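Uncharacterized protein (Mycobacterium tuberculosis CAS/NITR204, PDB 5VYQ) probably transfers a formyl group from a folate cofactor to the sugar amine of dTDP-4-amino-4,6-dideoxyglucose, both of whose binding sites it carries. Local coordinates at residues A[24-29]-A[80-85]; A[31-36]-A[164-169]; A[62-67]-A[84-89]. All coordinates share one frame; numbering follows the deposited sequence. Where two conformers were deposited one is given.

Contact 1: A[24-29]-A[80-85]; sequences ILILTD and LSFHCK. With 0FX (dTDP-4-amino-4,6-dideoxyglucose), chain D; FON (N-{[4-({[(6R)-2-amino-5-formyl-4-oxo-1,4,5,6,7,8-hexahydropteridin-6-yl]methyl}amino)phenyl]carbonyl}-L-glutamic acid), chain C.
Strands 24-28 and 78-82 run side by side in parallel in the Rossmann-like sheet of the formyltransferase domain, and three main-chain bonds lace Leu25 and Leu27 to Leu80 and Phe82. The bond from Leu27 N to Leu80 O, 2.9 Å, is nearly straight. On one sheet face, apolar groups mesh: Ile26 lays CG2 over the Phe82 ring as a CH-pi contact, 4.1 Å from CG2 to the ring centroid, while its CG1 and CD1 both meet Leu80 CD1. Toward the C-terminal end of the pair, side chains take up the bonding. Thr28, whose chi1 of -177° sets OG1 beside its own carbonyl carbon, donates to Phe82 O, 2.7 Å from OG1. His83 and Lys85 turn to the nucleotide sugar's diphosphate: His83 ND1 donates to O3P, its NE2 having Glu166 as partner, and Lys85 NZ to O1P. Asp29 OD2, which also bonds Ser52, accepts from Lys85 N on its anti side, 2.8 Å from OD2 to N.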
loop_
_atom_site.group_PDB
_atom_site.type_symbol
_atom_site.label_atom_id
_atom_site.label_comp_id
_atom_site.label_asym_id
_atom_site.label_seq_id
_atom_site.Cartn_x
_atom_site.Cartn_y
_atom_site.Cartn_z
ATOM N N ILE A 24 37.889 -4.353 23.147
ATOM C CA ILE A 24 36.453 -4.434 22.925
ATOM C C ILE A 24 36.133 -5.473 21.863
ATOM O O ILE A 24 36.786 -5.515 20.801
ATOM C CB ILE A 24 35.891 -3.062 22.524
ATOM C CG1 ILE A 24 36.231 -2.030 23.607
ATOM C CG2 ILE A 24 34.401 -3.132 22.255
ATOM C CD1 ILE A 24 35.778 -0.618 23.326
ATOM N N LEU A 25 35.097 -6.258 22.134
ATOM C CA LEU A 25 34.509 -7.099 21.100
ATOM C C LEU A 25 33.112 -6.576 20.761
ATOM O O LEU A 25 32.307 -6.368 21.678
ATOM C CB LEU A 25 34.383 -8.492 21.655
ATOM C CG LEU A 25 33.617 -9.504 20.784
ATOM C CD1 LEU A 25 34.361 -9.709 19.470
ATOM C CD2 LEU A 25 33.464 -10.823 21.541
ATOM N N ILE A 26 32.834 -6.394 19.485
ATOM C CA ILE A 26 31.478 -6.099 18.995
ATOM C C ILE A 26 30.968 -7.299 18.217
ATOM O O ILE A 26 31.638 -7.768 17.295
ATOM C CB ILE A 26 31.406 -4.856 18.129
ATOM C CG1 ILE A 26 31.985 -3.671 18.924
ATOM C CG2 ILE A 26 29.943 -4.604 17.720
ATOM C CD1 ILE A 26 31.774 -2.326 18.268
ATOM N N LEU A 27 29.798 -7.772 18.603
ATOM C CA LEU A 27 29.054 -8.814 17.905
ATOM C C LEU A 27 27.874 -8.094 17.262
ATOM O O LEU A 27 27.090 -7.395 17.924
ATOM C CB LEU A 27 28.612 -9.909 18.862
ATOM C CG LEU A 27 29.855 -10.752 19.240
ATOM C CD1 LEU A 27 29.699 -11.259 20.649
ATOM C CD2 LEU A 27 29.914 -11.836 18.177
ATOM N N THR A 28 27.697 -8.291 15.964
ATOM C CA THR A 28 26.639 -7.608 15.218
ATOM C C THR A 28 26.128 -8.447 14.045
ATOM O O THR A 28 26.916 -9.029 13.304
ATOM C CB THR A 28 27.172 -6.258 14.717
ATOM O OG1 THR A 28 26.148 -5.520 14.044
ATOM C CG2 THR A 28 28.395 -6.400 13.828
ATOM N N ASP A 29 24.815 -8.491 13.885
ATOM C CA ASP A 29 24.159 -9.248 12.824
ATOM C C ASP A 29 23.289 -8.367 11.914
ATOM O O ASP A 29 22.435 -8.877 11.178
ATOM C CB ASP A 29 23.312 -10.369 13.425
ATOM C CG ASP A 29 24.152 -11.479 14.001
ATOM O OD1 ASP A 29 25.203 -11.790 13.419
ATOM O OD2 ASP A 29 23.746 -12.046 15.042
ATOM N N LEU A 80 30.210 -5.727 23.263
ATOM C CA LEU A 80 29.017 -5.012 22.799
ATOM C C LEU A 80 28.182 -5.831 21.838
ATOM O O LEU A 80 28.686 -6.420 20.888
ATOM C CB LEU A 80 29.468 -3.756 22.092
ATOM C CG LEU A 80 30.380 -2.820 22.858
ATOM C CD1 LEU A 80 30.724 -1.579 22.061
ATOM C CD2 LEU A 80 29.792 -2.434 24.204
ATOM N N SER A 81 26.882 -5.870 22.114
ATOM C CA SER A 81 25.894 -6.400 21.173
ATOM C C SER A 81 25.338 -5.236 20.358
ATOM O O SER A 81 24.607 -4.379 20.886
ATOM C CB SER A 81 24.780 -7.131 21.914
ATOM O OG SER A 81 23.610 -7.320 21.103
ATOM N N PHE A 82 25.722 -5.197 19.080
ATOM C CA PHE A 82 25.179 -4.273 18.111
ATOM C C PHE A 82 24.179 -5.077 17.293
ATOM O O PHE A 82 24.443 -5.450 16.156
ATOM C CB PHE A 82 26.307 -3.648 17.283
ATOM C CG PHE A 82 26.975 -2.439 17.890
ATOM C CD1 PHE A 82 27.054 -2.248 19.242
ATOM C CD2 PHE A 82 27.552 -1.487 17.070
ATOM C CE1 PHE A 82 27.704 -1.143 19.775
ATOM C CE2 PHE A 82 28.186 -0.362 17.590
ATOM C CZ PHE A 82 28.299 -0.211 18.953
ATOM N N HIS A 83 23.025 -5.381 17.917
ATOM C CA HIS A 83 22.018 -6.200 17.296
ATOM C C HIS A 83 22.558 -7.592 16.982
ATOM O O HIS A 83 22.380 -8.121 15.867
ATOM C CB HIS A 83 21.454 -5.633 15.987
ATOM C CG HIS A 83 20.877 -4.243 16.028
ATOM N ND1 HIS A 83 19.915 -3.857 15.116
ATOM C CD2 HIS A 83 21.161 -3.140 16.764
ATOM C CE1 HIS A 83 19.625 -2.579 15.298
ATOM N NE2 HIS A 83 20.346 -2.130 16.309
ATOM N N CYS A 84 23.253 -8.202 17.938
ATOM C CA CYS A 84 23.611 -9.596 17.843
ATOM C C CYS A 84 22.384 -10.455 18.090
ATOM O O CYS A 84 21.702 -10.278 19.100
ATOM C CB CYS A 84 24.672 -9.916 18.908
ATOM S SG CYS A 84 25.200 -11.628 18.908
ATOM N N LYS A 85 22.116 -11.396 17.203
ATOM C CA LYS A 85 20.914 -12.223 17.331
ATOM C C LYS A 85 21.114 -13.429 18.249
ATOM O O LYS A 85 20.112 -13.974 18.744
ATOM C CB LYS A 85 20.395 -12.713 15.952
ATOM C CG LYS A 85 19.840 -11.610 15.074
ATOM C CD LYS A 85 18.321 -11.443 15.180
ATOM C CE LYS A 85 17.669 -10.438 14.219
ATOM N NZ LYS A 85 18.161 -10.462 12.813
HETATM O O4P 0FX D . 16.843 -4.412 14.085
HETATM P P2 0FX D . 17.250 -5.832 14.288
HETATM O O3P 0FX D . 18.709 -6.153 14.055
HETATM O O1G 0FX D . 16.675 -6.136 15.766
HETATM C C1G 0FX D . 16.322 -7.439 16.194
HETATM C C2G 0FX D . 15.349 -7.268 17.368
HETATM O O2G 0FX D . 14.259 -6.477 16.875
HETATM C C3G 0FX D . 16.043 -6.488 18.498
HETATM O O3G 0FX D . 15.113 -6.131 19.551
HETATM C C4G 0FX D . 17.273 -7.265 18.948
HETATM N N4A 0FX D . 17.935 -6.440 19.987
HETATM C C5G 0FX D . 18.177 -7.503 17.737
HETATM C C6G 0FX D . 19.229 -8.538 18.131
HETATM O O5G 0FX D . 17.509 -8.119 16.623
HETATM O OPP 0FX D . 16.346 -6.837 13.413
HETATM P P 0FX D . 16.357 -7.129 11.825
HETATM O O1P 0FX D . 16.091 -8.577 11.681
HETATM O O2P 0FX D . 17.561 -6.462 11.211
HETATM O O5 0FX D . 15.082 -6.331 11.266
HETATM C C5 0FX D . 15.068 -4.925 11.177
HETATM C C4 0FX D . 13.644 -4.461 10.943
HETATM O O4 0FX D . 13.219 -4.959 9.676
HETATM C C3 0FX D . 12.575 -4.986 11.900
HETATM O O3 0FX D . 12.488 -4.159 13.067
HETATM C C2 0FX D . 11.275 -4.941 11.121
HETATM C C1 0FX D . 11.816 -5.241 9.742
HETATM N N11 0FX D . 11.625 -6.649 9.373
HETATM C C61 0FX D . 12.605 -7.577 9.363
HETATM C C51 0FX D . 12.355 -8.877 8.967
HETATM C C5A 0FX D . 13.468 -9.893 9.013
HETATM C C21 0FX D . 10.399 -7.022 8.830
HETATM O O21 0FX D . 9.450 -6.116 8.781
HETATM N N31 0FX D . 10.118 -8.269 8.449
HETATM C C41 0FX D . 11.111 -9.186 8.464
HETATM O O41 0FX D . 10.807 -10.432 8.047
HETATM N N1 FON C . 21.699 -11.853 25.495
HETATM C C2 FON C . 21.069 -11.621 26.642
HETATM N NA2 FON C . 21.371 -12.410 27.713
HETATM N N3 FON C . 20.151 -10.644 26.715
HETATM C C4 FON C . 19.819 -9.854 25.665
HETATM O O4 FON C . 18.982 -8.928 25.782
HETATM C C4A FON C . 20.526 -10.063 24.389
HETATM N N5 FON C . 20.284 -9.377 23.187
HETATM C C6 FON C . 20.612 -10.139 21.971
HETATM C C7 FON C . 22.080 -10.562 22.074
HETATM N N8 FON C . 22.240 -11.358 23.266
HETATM C C8A FON C . 21.521 -11.130 24.380
HETATM C C9 FON C . 19.658 -11.329 21.721
HETATM N N10 FON C . 18.320 -10.816 21.442
HETATM C C11 FON C . 15.015 -13.216 20.659
HETATM C C12 FON C . 14.889 -11.830 20.751
HETATM C C13 FON C . 16.010 -11.049 21.014
HETATM C C14 FON C . 17.263 -11.630 21.167
HETATM C C15 FON C . 17.405 -13.011 21.079
HETATM C C16 FON C . 16.279 -13.795 20.827
HETATM C C FON C . 13.764 -14.056 20.370
HETATM O O FON C . 12.676 -13.553 20.017
HETATM N N FON C . 13.881 -15.383 20.480
HETATM C CA FON C . 12.813 -16.325 20.149
HETATM C CB FON C . 13.256 -17.372 19.114
HETATM C CG FON C . 13.701 -16.660 17.831
HETATM C CD FON C . 13.766 -17.491 16.565
HETATM O OE1 FON C . 13.065 -18.521 16.481
HETATM O OE2 FON C . 14.493 -17.088 15.618
HETATM C CT FON C . 12.333 -16.980 21.409
HETATM O O1 FON C . 11.203 -17.523 21.339
HETATM O O2 FON C . 13.048 -16.941 22.441
HETATM C CP1 FON C . 19.786 -8.213 23.170
HETATM O O3 FON C . 19.552 -7.628 22.118
#

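Contact 2: A[31-36]-A[164-169]; sequences VHAHAL and DIEREL
Leu36 and the long side chain of Arg167 lie alongside one another, pointing opposite ways, between two helices that run nearly parallel; the axes of the two segments come within 10.5 Å at an angle of 23°. In Leu36 a chi1 of 177° swings CG to the far side of CB from the backbone N, which carries the isobutyl group out toward helix 155-179. There CD1 lies over the centre of one face of the Arg167 guanidinium, 3.9 Å from CZ, and CD2 comes down on the backbone, 4.0 Å from Arg167 CA. The arginine bends at chi3 (-69°), turning its flat end back across helix 31-43 with NH1 at 3.6 Å from Leu36 CA. No direct hydrogen bond joins the two segments; a water instead donates to His32 O at 2.8 Å and accepts from Arg167 NH1 at 3.0 Å. Arg167 NH2 forms a salt bridge with Asp39 one turn further along. Glu166, extended beyond CG, brushes Ala33 CB with OE1 and gives OE2 to His83, so it probably positions that ligand-binding imidazole. On the sheet side of helix 155-179, Ile165 and Leu169 rest on strand 125-131, both also touching strand 141-147, while Leu36 continues onto Val170 of helix 155-179.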
loop_
_atom_site.group_PDB
_atom_site.type_symbol
_atom_site.label_atom_id
_atom_site.label_comp_id
_atom_site.label_asym_id
_atom_site.label_seq_id
_atom_site.Cartn_x
_atom_site.Cartn_y
_atom_site.Cartn_z
ATOM N N VAL A 31 23.142 -4.894 9.219
ATOM C CA VAL A 31 23.949 -4.120 8.297
ATOM C C VAL A 31 24.227 -2.692 8.777
ATOM O O VAL A 31 25.338 -2.216 8.679
ATOM C CB VAL A 31 23.291 -4.145 6.900
ATOM C CG1 VAL A 31 21.984 -3.358 6.881
ATOM C CG2 VAL A 31 24.234 -3.671 5.817
ATOM N N HIS A 32 23.217 -2.018 9.331
ATOM C CA HIS A 32 23.400 -0.658 9.806
ATOM C C HIS A 32 24.298 -0.660 11.047
ATOM O O HIS A 32 25.203 0.157 11.189
ATOM C CB HIS A 32 22.068 0.027 10.136
ATOM C CG HIS A 32 21.024 -0.160 9.087
ATOM N ND1 HIS A 32 21.069 0.498 7.876
ATOM C CD2 HIS A 32 19.944 -0.973 9.035
ATOM C CE1 HIS A 32 20.039 0.118 7.135
ATOM N NE2 HIS A 32 19.344 -0.777 7.814
ATOM N N ALA A 33 24.036 -1.581 11.965
ATOM C CA ALA A 33 24.776 -1.606 13.213
ATOM C C ALA A 33 26.221 -2.007 12.913
ATOM O O ALA A 33 27.158 -1.568 13.561
ATOM C CB ALA A 33 24.138 -2.556 14.194
ATOM N N HIS A 34 26.416 -2.828 11.884
ATOM C CA HIS A 34 27.777 -3.251 11.559
ATOM C C HIS A 34 28.586 -2.069 11.001
ATOM O O HIS A 34 29.757 -1.859 11.323
ATOM C CB HIS A 34 27.743 -4.384 10.553
ATOM C CG HIS A 34 29.100 -4.731 10.049
ATOM N ND1 HIS A 34 29.601 -4.190 8.894
ATOM C CD2 HIS A 34 30.080 -5.507 10.562
ATOM C CE1 HIS A 34 30.820 -4.644 8.687
ATOM N NE2 HIS A 34 31.142 -5.438 9.692
ATOM N N ALA A 35 27.958 -1.267 10.154
ATOM C CA ALA A 35 28.615 -0.064 9.638
ATOM C C ALA A 35 29.004 0.893 10.744
ATOM O O ALA A 35 30.050 1.528 10.708
ATOM C CB ALA A 35 27.733 0.641 8.611
ATOM N N LEU A 36 28.144 1.016 11.755
ATOM C CA LEU A 36 28.479 1.828 12.907
ATOM C C LEU A 36 29.675 1.255 13.678
ATOM O O LEU A 36 30.585 2.011 14.049
ATOM C CB LEU A 36 27.244 1.930 13.810
ATOM C CG LEU A 36 27.330 2.674 15.134
ATOM C CD1 LEU A 36 27.706 4.129 14.909
ATOM C CD2 LEU A 36 25.995 2.621 15.839
ATOM N N ASP A 164 19.323 6.148 12.676
ATOM C CA ASP A 164 20.005 7.446 12.821
ATOM C C ASP A 164 20.187 7.761 14.306
ATOM O O ASP A 164 21.245 8.220 14.706
ATOM C CB ASP A 164 19.219 8.592 12.181
ATOM C CG ASP A 164 19.192 8.527 10.657
ATOM O OD1 ASP A 164 20.093 7.953 10.058
ATOM O OD2 ASP A 164 18.245 9.059 10.057
ATOM N N ILE A 165 19.177 7.508 15.119
ATOM C CA ILE A 165 19.253 7.730 16.563
ATOM C C ILE A 165 20.292 6.841 17.204
ATOM O O ILE A 165 21.025 7.258 18.108
ATOM C CB ILE A 165 17.881 7.603 17.253
ATOM C CG1 ILE A 165 16.978 8.726 16.739
ATOM C CG2 ILE A 165 18.048 7.537 18.744
ATOM C CD1 ILE A 165 15.520 8.578 17.145
ATOM N N GLU A 166 20.411 5.606 16.741
ATOM C CA GLU A 166 21.354 4.703 17.326
ATOM C C GLU A 166 22.757 5.225 17.092
ATOM O O GLU A 166 23.575 5.202 18.017
ATOM C CB GLU A 166 21.193 3.324 16.677
ATOM C CG GLU A 166 22.028 2.268 17.260
ATOM C CD GLU A 166 21.572 0.866 16.786
ATOM O OE1 GLU A 166 22.420 0.342 16.119
ATOM O OE2 GLU A 166 20.460 0.359 16.999
ATOM N N ARG A 167 23.013 5.697 15.873
ATOM C CA ARG A 167 24.336 6.212 15.545
ATOM C C ARG A 167 24.654 7.443 16.401
ATOM O O ARG A 167 25.754 7.533 16.976
ATOM C CB ARG A 167 24.415 6.540 14.060
ATOM C CG ARG A 167 25.634 7.396 13.676
ATOM C CD ARG A 167 25.748 7.579 12.181
ATOM N NE ARG A 167 26.097 6.303 11.549
ATOM C CZ ARG A 167 27.348 5.829 11.450
ATOM N NH1 ARG A 167 27.544 4.622 10.874
ATOM N NH2 ARG A 167 28.396 6.544 11.932
ATOM N N GLU A 168 23.664 8.329 16.566
ATOM C CA GLU A 168 23.818 9.544 17.381
ATOM C C GLU A 168 24.168 9.186 18.830
ATOM O O GLU A 168 25.094 9.710 19.457
ATOM C CB GLU A 168 22.546 10.425 17.264
ATOM C CG GLU A 168 22.530 11.137 15.899
ATOM C CD GLU A 168 21.265 11.794 15.353
ATOM O OE1 GLU A 168 20.171 11.847 15.958
ATOM O OE2 GLU A 168 21.385 12.308 14.218
ATOM N N LEU A 169 23.395 8.280 19.406
ATOM C CA LEU A 169 23.531 7.955 20.797
ATOM C C LEU A 169 24.816 7.225 21.112
ATOM O O LEU A 169 25.497 7.472 22.117
ATOM C CB LEU A 169 22.289 7.146 21.178
ATOM C CG LEU A 169 21.899 7.138 22.622
ATOM C CD1 LEU A 169 21.572 8.553 23.105
ATOM C CD2 LEU A 169 20.726 6.164 22.787
HETATM O O HOH W 1 25.079 2.921 10.698
#

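Contact 3: A[62-67]-A[84-89]. With FON (N-{[4-({[(6R)-2-amino-5-formyl-4-oxo-1,4,5,6,7,8-hexahydropteridin-6-yl]methyl}amino)phenyl]carbonyl}-L-glutamic acid), chain C; 0FX (dTDP-4-amino-4,6-dideoxyglucose), chain D.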
loop_
_atom_site.group_PDB
_atom_site.type_symbol
_atom_site.label_atom_id
_atom_site.label_comp_id
_atom_site.label_asym_id
_atom_site.label_seq_id
_atom_site.Cartn_x
_atom_site.Cartn_y
_atom_site.Cartn_z
ATOM N N ARG A 62 32.826 -14.713 11.561
ATOM C CA ARG A 62 31.840 -15.244 12.509
ATOM C C ARG A 62 32.426 -15.643 13.869
ATOM O O ARG A 62 33.573 -16.110 13.981
ATOM C CB ARG A 62 31.096 -16.407 11.881
ATOM C CG ARG A 62 30.422 -16.085 10.555
ATOM C CD ARG A 62 29.619 -17.260 10.050
ATOM N NE ARG A 62 28.826 -16.830 8.898
ATOM C CZ ARG A 62 27.624 -16.273 8.951
ATOM N NH1 ARG A 62 26.988 -16.070 10.095
ATOM N NH2 ARG A 62 27.029 -15.926 7.817
ATOM N N CYS A 63 31.615 -15.483 14.921
ATOM C CA CYS A 63 31.960 -15.954 16.246
ATOM C C CYS A 63 30.752 -16.558 16.919
ATOM O O CYS A 63 29.706 -15.903 17.056
ATOM C CB CYS A 63 32.493 -14.790 17.070
ATOM S SG CYS A 63 32.922 -15.223 18.772
ATOM N N ASP A 64 30.882 -17.826 17.296
ATOM C CA ASP A 64 29.824 -18.525 18.007
ATOM C C ASP A 64 30.096 -18.265 19.478
ATOM O O ASP A 64 30.922 -18.906 20.142
ATOM C CB ASP A 64 29.802 -20.021 17.696
ATOM C CG ASP A 64 28.652 -20.722 18.370
ATOM O OD1 ASP A 64 28.277 -20.344 19.516
ATOM O OD2 ASP A 64 28.148 -21.667 17.741
ATOM N N VAL A 65 29.298 -17.349 20.018
ATOM C CA VAL A 65 29.428 -16.871 21.350
ATOM C C VAL A 65 29.290 -17.961 22.406
ATOM O O VAL A 65 30.018 -17.960 23.389
ATOM C CB VAL A 65 28.437 -15.688 21.487
ATOM C CG1 VAL A 65 28.020 -15.419 22.901
ATOM C CG2 VAL A 65 29.027 -14.471 20.805
ATOM N N ALA A 66 28.364 -18.885 22.204
ATOM C CA ALA A 66 28.170 -19.968 23.139
ATOM C C ALA A 66 29.391 -20.898 23.188
ATOM O O ALA A 66 29.772 -21.345 24.249
ATOM C CB ALA A 66 26.912 -20.743 22.780
ATOM N N GLU A 67 30.001 -21.196 22.055
ATOM C CA GLU A 67 31.168 -22.064 22.073
ATOM C C GLU A 67 32.421 -21.344 22.582
ATOM O O GLU A 67 33.319 -21.998 23.107
ATOM C CB GLU A 67 31.467 -22.618 20.678
ATOM C CG GLU A 67 30.330 -23.420 20.064
ATOM C CD GLU A 67 30.666 -23.986 18.690
ATOM O OE1 GLU A 67 30.043 -25.006 18.306
ATOM O OE2 GLU A 67 31.538 -23.430 17.978
ATOM N N CYS A 84 23.253 -8.202 17.938
ATOM C CA CYS A 84 23.611 -9.596 17.843
ATOM C C CYS A 84 22.384 -10.455 18.090
ATOM O O CYS A 84 21.702 -10.278 19.100
ATOM C CB CYS A 84 24.672 -9.916 18.908
ATOM S SG CYS A 84 25.200 -11.628 18.908
ATOM N N LYS A 85 22.116 -11.396 17.203
ATOM C CA LYS A 85 20.914 -12.223 17.331
ATOM C C LYS A 85 21.114 -13.429 18.249
ATOM O O LYS A 85 20.112 -13.974 18.744
ATOM C CB LYS A 85 20.395 -12.713 15.952
ATOM C CG LYS A 85 19.840 -11.610 15.074
ATOM C CD LYS A 85 18.321 -11.443 15.180
ATOM C CE LYS A 85 17.669 -10.438 14.219
ATOM N NZ LYS A 85 18.161 -10.462 12.813
ATOM N N GLN A 86 22.375 -13.771 18.516
ATOM C CA GLN A 86 22.695 -14.909 19.392
ATOM C C GLN A 86 22.600 -14.486 20.865
ATOM O O GLN A 86 23.262 -13.526 21.258
ATOM C CB GLN A 86 24.103 -15.388 19.083
ATOM C CG GLN A 86 24.444 -16.621 19.911
ATOM C CD GLN A 86 25.688 -17.344 19.414
ATOM O OE1 GLN A 86 26.608 -16.736 18.858
ATOM N NE2 GLN A 86 25.756 -18.654 19.706
ATOM N N ARG A 87 21.812 -15.178 21.684
ATOM C CA ARG A 87 21.721 -14.854 23.102
ATOM C C ARG A 87 23.075 -15.105 23.766
ATOM O O ARG A 87 23.788 -16.046 23.431
ATOM C CB ARG A 87 20.620 -15.684 23.786
ATOM C CG ARG A 87 20.174 -15.116 25.119
ATOM C CD ARG A 87 18.816 -15.650 25.519
ATOM N NE ARG A 87 18.378 -15.114 26.797
ATOM C CZ ARG A 87 17.101 -15.114 27.141
ATOM N NH1 ARG A 87 16.708 -14.635 28.308
ATOM N NH2 ARG A 87 16.210 -15.588 26.282
ATOM N N PHE A 88 23.438 -14.236 24.703
ATOM C CA PHE A 88 24.687 -14.327 25.460
ATOM C C PHE A 88 24.347 -15.215 26.655
ATOM O O PHE A 88 23.443 -14.882 27.435
ATOM C CB PHE A 88 25.128 -12.954 25.950
ATOM C CG PHE A 88 25.698 -12.028 24.884
ATOM C CD1 PHE A 88 26.314 -10.862 25.292
ATOM C CD2 PHE A 88 25.701 -12.317 23.508
ATOM C CE1 PHE A 88 26.866 -9.945 24.397
ATOM C CE2 PHE A 88 26.245 -11.415 22.613
ATOM C CZ PHE A 88 26.843 -10.238 23.035
ATOM N N PRO A 89 25.083 -16.303 26.827
ATOM C CA PRO A 89 24.816 -17.106 28.019
ATOM C C PRO A 89 25.283 -16.496 29.323
ATOM O O PRO A 89 26.091 -15.551 29.332
ATOM C CB PRO A 89 25.605 -18.378 27.760
ATOM C CG PRO A 89 26.732 -17.920 26.904
ATOM C CD PRO A 89 26.177 -16.856 26.010
HETATM N N1 FON C . 21.699 -11.853 25.495
HETATM C C2 FON C . 21.069 -11.621 26.642
HETATM N NA2 FON C . 21.371 -12.410 27.713
HETATM N N3 FON C . 20.151 -10.644 26.715
HETATM C C4 FON C . 19.819 -9.854 25.665
HETATM O O4 FON C . 18.982 -8.928 25.782
HETATM C C4A FON C . 20.526 -10.063 24.389
HETATM N N5 FON C . 20.284 -9.377 23.187
HETATM C C6 FON C . 20.612 -10.139 21.971
HETATM C C7 FON C . 22.080 -10.562 22.074
HETATM N N8 FON C . 22.240 -11.358 23.266
HETATM C C8A FON C . 21.521 -11.130 24.380
HETATM C C9 FON C . 19.658 -11.329 21.721
HETATM N N10 FON C . 18.320 -10.816 21.442
HETATM C C11 FON C . 15.015 -13.216 20.659
HETATM C C12 FON C . 14.889 -11.830 20.751
HETATM C C13 FON C . 16.010 -11.049 21.014
HETATM C C14 FON C . 17.263 -11.630 21.167
HETATM C C15 FON C . 17.405 -13.011 21.079
HETATM C C16 FON C . 16.279 -13.795 20.827
HETATM C C FON C . 13.764 -14.056 20.370
HETATM O O FON C . 12.676 -13.553 20.017
HETATM N N FON C . 13.881 -15.383 20.480
HETATM C CA FON C . 12.813 -16.325 20.149
HETATM C CB FON C . 13.256 -17.372 19.114
HETATM C CG FON C . 13.701 -16.660 17.831
HETATM C CD FON C . 13.766 -17.491 16.565
HETATM O OE1 FON C . 13.065 -18.521 16.481
HETATM O OE2 FON C . 14.493 -17.088 15.618
HETATM C CT FON C . 12.333 -16.980 21.409
HETATM O O1 FON C . 11.203 -17.523 21.339
HETATM O O2 FON C . 13.048 -16.941 22.441
HETATM C CP1 FON C . 19.786 -8.213 23.170
HETATM O O3 FON C . 19.552 -7.628 22.118
HETATM O O4P 0FX D . 16.843 -4.412 14.085
HETATM P P2 0FX D . 17.250 -5.832 14.288
HETATM O O3P 0FX D . 18.709 -6.153 14.055
HETATM O O1G 0FX D . 16.675 -6.136 15.766
HETATM C C1G 0FX D . 16.322 -7.439 16.194
HETATM C C2G 0FX D . 15.349 -7.268 17.368
HETATM O O2G 0FX D . 14.259 -6.477 16.875
HETATM C C3G 0FX D . 16.043 -6.488 18.498
HETATM O O3G 0FX D . 15.113 -6.131 19.551
HETATM C C4G 0FX D . 17.273 -7.265 18.948
HETATM N N4A 0FX D . 17.935 -6.440 19.987
HETATM C C5G 0FX D . 18.177 -7.503 17.737
HETATM C C6G 0FX D . 19.229 -8.538 18.131
HETATM O O5G 0FX D . 17.509 -8.119 16.623
HETATM O OPP 0FX D . 16.346 -6.837 13.413
HETATM P P 0FX D . 16.357 -7.129 11.825
HETATM O O1P 0FX D . 16.091 -8.577 11.681
HETATM O O2P 0FX D . 17.561 -6.462 11.211
HETATM O O5 0FX D . 15.082 -6.331 11.266
HETATM C C5 0FX D . 15.068 -4.925 11.177
HETATM C C4 0FX D . 13.644 -4.461 10.943
HETATM O O4 0FX D . 13.219 -4.959 9.676
HETATM C C3 0FX D . 12.575 -4.986 11.900
HETATM O O3 0FX D . 12.488 -4.159 13.067
HETATM C C2 0FX D . 11.275 -4.941 11.121
HETATM C C1 0FX D . 11.816 -5.241 9.742
HETATM N N11 0FX D . 11.625 -6.649 9.373
HETATM C C61 0FX D . 12.605 -7.577 9.363
HETATM C C51 0FX D . 12.355 -8.877 8.967
HETATM C C5A 0FX D . 13.468 -9.893 9.013
HETATM C C21 0FX D . 10.399 -7.022 8.830
HETATM O O21 0FX D . 9.450 -6.116 8.781
HETATM N N31 0FX D . 10.118 -8.269 8.449
HETATM C C41 0FX D . 11.111 -9.186 8.464
HETATM O O41 0FX D . 10.807 -10.432 8.047
#
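The carboxamide of Gln86 reaches across to the start of helix 65-75 and uses both its ends there. Its chain is stretched out, CG anti to the backbone N (chi1 -177°), and so carries the amide away from its own loop. NE2 donates to Asp64 OD1 at 3.0 Å, a fairly straight bond. Asp64 OD1 lies close to the amide plane of Gln86, yet the donor comes from above the carboxylate, the two planes being 58° apart and the side chains crossing at about a right angle. From the opposite face Glu67 N donates to the same OD1 at 3.2 Å, the capping bond of Asp64, which sits at the N-cap of the helix. Val65 N donates to Gln86 OE1 at 3.0 Å from above the amide plane, so both polar ends of the amide are engaged and its flip is fixed. Val65 lies beside Gln86, pointing the other way, and its CG1 rests against both Phe88 CD2 and Pro89 CD, 3.9 Å from each. Phe88 is set obliquely to that methyl and also borders the folinic acid pterin, whose NA2 donates to Phe88 O at 3.2 Å; N8 makes a weak bond to Gln86 O. Loop 84-89 thus lies between the cofactor and the helix start, with Phe88 touching both. Around them, Val65 and Phe88 both touch Leu27 of strand 24-28, Val65 and Phe88 also meet helix 90-95, and Pro89 packs on Val69 of helix 65-75.

Contacts 1 and 2 are buried, contact 3 only partly; contact 1 sets strand against strand, and the other two pack around it. Contact 2 lies on one side, where helix 31-43, which follows strand 24-28 in the chain, meets helix 155-179; it sets a leucine against an arginine, with a water as the polar bridge, and meets contact 1 through Glu166 and His83 and the packing of Ala33 on Thr28 and Phe82. Contact 3 joins contact 1 by sharing Cys84 and Lys85 and by packing of Leu27 on Val65 and Phe88. Contacts 1 and 3 both reach the nucleotide sugar and the folate, whereas contact 2 does not touch contact 3, their centres being about 20 Å apart.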